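Local coordinates for ORC1-type DNA replication protein 2 (Aeropyrum pernix, PDB 1W5T), which binds DNA and takes part in regulating DNA replication, combining an N-terminal AAA+ ATPase domain with a C-terminal winged-helix domain, at residues 63-68 with 210-215. Sequence-based numbering, arbitrary orientation.
With MG (magnesium ion), chain E; ANP (phosphoaminophosphonic acid-adenylate ester), chain D.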
loop_
_atom_site.group_PDB
_atom_site.type_symbol
_atom_site.label_atom_id
_atom_site.label_comp_id
_atom_site.label_asym_id
_atom_site.label_seq_id
_atom_site.Cartn_x
_atom_site.Cartn_y
_atom_site.Cartn_z
ATOM N N ILE A 63 0.532 5.456 -2.471
ATOM C CA ILE A 63 0.794 6.402 -1.391
ATOM C C ILE A 63 2.137 6.183 -0.671
ATOM O O ILE A 63 2.357 6.717 0.430
ATOM C CB ILE A 63 -0.363 6.410 -0.378
ATOM C CG1 ILE A 63 -0.596 4.997 0.167
ATOM C CG2 ILE A 63 -1.630 6.941 -1.052
ATOM C CD1 ILE A 63 -1.829 4.878 1.034
ATOM N N GLY A 64 3.031 5.408 -1.291
ATOM C CA GLY A 64 4.414 5.349 -0.830
ATOM C C GLY A 64 4.807 4.214 0.098
ATOM O O GLY A 64 5.902 4.215 0.611
ATOM N N LYS A 65 3.931 3.241 0.304
ATOM C CA LYS A 65 4.241 2.067 1.111
ATOM C C LYS A 65 5.551 1.380 0.692
ATOM O O LYS A 65 6.492 1.214 1.504
ATOM C CB LYS A 65 3.086 1.061 1.075
ATOM C CG LYS A 65 1.855 1.515 1.821
ATOM C CD LYS A 65 0.723 0.497 1.799
ATOM C CE LYS A 65 0.250 0.089 0.399
ATOM N NZ LYS A 65 -0.715 1.056 -0.257
ATOM N N THR A 66 5.612 0.994 -0.582
ATOM C CA THR A 66 6.776 0.309 -1.115
ATOM C C THR A 66 8.009 1.203 -1.135
ATOM O O THR A 66 9.068 0.798 -0.693
ATOM C CB THR A 66 6.442 -0.275 -2.513
ATOM O OG1 THR A 66 5.361 -1.198 -2.374
ATOM C CG2 THR A 66 7.569 -1.138 -3.032
ATOM N N THR A 67 7.850 2.415 -1.648
ATOM C CA THR A 67 8.923 3.411 -1.701
ATOM C C THR A 67 9.515 3.736 -0.337
ATOM O O THR A 67 10.705 3.784 -0.203
ATOM C CB THR A 67 8.398 4.706 -2.358
ATOM O OG1 THR A 67 8.113 4.425 -3.722
ATOM C CG2 THR A 67 9.520 5.803 -2.418
ATOM N N LEU A 68 8.678 4.001 0.652
ATOM C CA LEU A 68 9.173 4.238 2.011
ATOM C C LEU A 68 9.976 3.054 2.511
ATOM O O LEU A 68 11.025 3.231 3.121
ATOM C CB LEU A 68 8.018 4.475 2.992
ATOM C CG LEU A 68 8.434 4.823 4.441
ATOM C CD1 LEU A 68 9.428 6.010 4.494
ATOM C CD2 LEU A 68 7.187 5.065 5.342
ATOM N N LEU A 210 3.559 2.009 11.285
ATOM C CA LEU A 210 3.502 3.299 10.641
ATOM C C LEU A 210 2.384 3.341 9.586
ATOM O O LEU A 210 2.385 2.570 8.603
ATOM C CB LEU A 210 4.877 3.585 10.009
ATOM C CG LEU A 210 5.208 5.007 9.630
ATOM C CD1 LEU A 210 4.701 6.021 10.708
ATOM C CD2 LEU A 210 6.732 5.083 9.472
ATOM N N HIS A 211 1.428 4.241 9.783
ATOM C CA HIS A 211 0.295 4.374 8.890
ATOM C C HIS A 211 0.536 5.500 7.881
ATOM O O HIS A 211 0.708 6.651 8.242
ATOM C CB HIS A 211 -0.961 4.614 9.729
ATOM C CG HIS A 211 -2.200 4.926 8.938
ATOM N ND1 HIS A 211 -2.845 6.141 9.022
ATOM C CD2 HIS A 211 -2.911 4.190 8.058
ATOM C CE1 HIS A 211 -3.898 6.135 8.227
ATOM N NE2 HIS A 211 -3.951 4.965 7.620
ATOM N N LEU A 212 0.570 5.156 6.601
ATOM C CA LEU A 212 0.756 6.154 5.535
ATOM C C LEU A 212 -0.596 6.614 4.991
ATOM O O LEU A 212 -1.349 5.798 4.466
ATOM C CB LEU A 212 1.558 5.550 4.400
ATOM C CG LEU A 212 3.051 5.872 4.281
ATOM C CD1 LEU A 212 3.776 6.206 5.582
ATOM C CD2 LEU A 212 3.780 4.814 3.503
ATOM N N PRO A 213 -0.935 7.889 5.115
ATOM C CA PRO A 213 -2.191 8.338 4.533
ATOM C C PRO A 213 -1.930 8.767 3.067
ATOM O O PRO A 213 -0.776 8.922 2.628
ATOM C CB PRO A 213 -2.547 9.579 5.378
ATOM C CG PRO A 213 -1.168 10.236 5.631
ATOM C CD PRO A 213 -0.197 8.994 5.764
ATOM N N ALA A 214 -3.024 9.011 2.354
ATOM C CA ALA A 214 -2.971 9.531 1.030
ATOM C C ALA A 214 -2.435 10.970 1.061
ATOM O O ALA A 214 -2.590 11.675 2.045
ATOM C CB ALA A 214 -4.386 9.466 0.390
ATOM N N TYR A 215 -1.818 11.374 -0.049
ATOM C CA TYR A 215 -1.136 12.654 -0.162
ATOM C C TYR A 215 -2.031 13.870 -0.414
ATOM O O TYR A 215 -2.938 13.875 -1.284
ATOM C CB TYR A 215 -0.076 12.558 -1.277
ATOM C CG TYR A 215 1.098 11.654 -0.964
ATOM C CD1 TYR A 215 1.333 10.493 -1.725
ATOM C CD2 TYR A 215 1.997 11.972 0.087
ATOM C CE1 TYR A 215 2.424 9.669 -1.449
ATOM C CE2 TYR A 215 3.098 11.132 0.378
ATOM C CZ TYR A 215 3.292 9.994 -0.383
ATOM O OH TYR A 215 4.360 9.209 -0.098
HETATM MG MG MG E . 3.182 -1.169 -3.027
HETATM P PG ANP D . 0.032 0.328 -4.053
HETATM O O1G ANP D . -0.391 0.006 -5.548
HETATM O O2G ANP D . 0.929 -0.877 -3.527
HETATM O O3G ANP D . -1.207 0.571 -3.090
HETATM P PB ANP D . 2.142 2.081 -2.870
HETATM O O1B ANP D . 3.113 0.906 -2.449
HETATM O O2B ANP D . 1.357 2.556 -1.611
HETATM N N3B ANP D . 1.083 1.684 -4.153
HETATM P PA ANP D . 4.407 3.344 -4.113
HETATM O O1A ANP D . 5.584 3.326 -3.029
HETATM O O2A ANP D . 4.605 2.130 -5.112
HETATM O O3A ANP D . 2.949 3.381 -3.420
HETATM O "O5'" ANP D . 4.384 4.779 -4.852
HETATM C "C5'" ANP D . 3.653 5.215 -6.010
HETATM C "C4'" ANP D . 4.607 6.117 -6.799
HETATM O "O4'" ANP D . 4.825 7.350 -6.102
HETATM C "C3'" ANP D . 6.005 5.521 -6.944
HETATM O "O3'" ANP D . 6.527 5.939 -8.173
HETATM C "C2'" ANP D . 6.825 6.160 -5.830
HETATM O "O2'" ANP D . 8.238 6.204 -6.029
HETATM C "C1'" ANP D . 6.205 7.549 -5.775
HETATM N N9 ANP D . 6.212 8.056 -4.408
HETATM C C8 ANP D . 5.318 7.704 -3.416
HETATM N N7 ANP D . 5.580 8.343 -2.249
HETATM C C5 ANP D . 6.624 9.158 -2.461
HETATM C C6 ANP D . 7.490 10.147 -1.742
HETATM N N6 ANP D . 7.294 10.474 -0.432
HETATM N N1 ANP D . 8.530 10.727 -2.400
HETATM C C2 ANP D . 8.810 10.478 -3.671
HETATM N N3 ANP D . 8.116 9.593 -4.430
HETATM C C4 ANP D . 7.007 8.923 -3.848
HETATM O O HOH W 1 1.877 8.698 2.353
HETATM O O HOH W 2 2.773 -2.329 -1.267
HETATM O O HOH W 3 4.183 -0.464 -4.855
#
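With CG1 of I63 held between its own N and carbonyl carbon (chi1 56°), CD1 lies against L212 O at 3.6 Å while CG2 packs on CA and CB of A214; L68, its CG anti to the backbone N (chi1 -176°), sends CD2 to L212 CD1. These contacts join the Walker A P-loop of the AAA+ domain, at the start of helix 65-82, to the end of edge strand 206-212. L212 CD2 lies 3.6 Å from K65 N and equally close to G64 C, against the backbone where the helix begins. No direct hydrogen bond joins the segments; instead one water donates to both I63 O and P213 O. At N-cap residue G64, a CB would clash with Y215 OH. Backbone amides of I63 and K65 converge on ANP O2B, G64 N reaches the bridging O3A, and T67 N and OG1 both hold O1A. Bent at chi3 and chi4, K65 curls round O2B, and its NZ donates hydrogen bonds to ANP O2B and ANP O3G, each at 2.9 Å, so that one ammonium group spans the beta and gamma phosphates. An alanine in place of K65 would probably leave the negative charge on O3G and O2B without its lysine counter-charge and the gamma phosphate less firmly fixed. T66 OG1, ANP O1B, ANP O2G and two waters bind the magnesium ion, and D145 hydrogen-bonds T66 OG1. At the adenine, Y215 OH donates to ANP N7 over 2.6 Å.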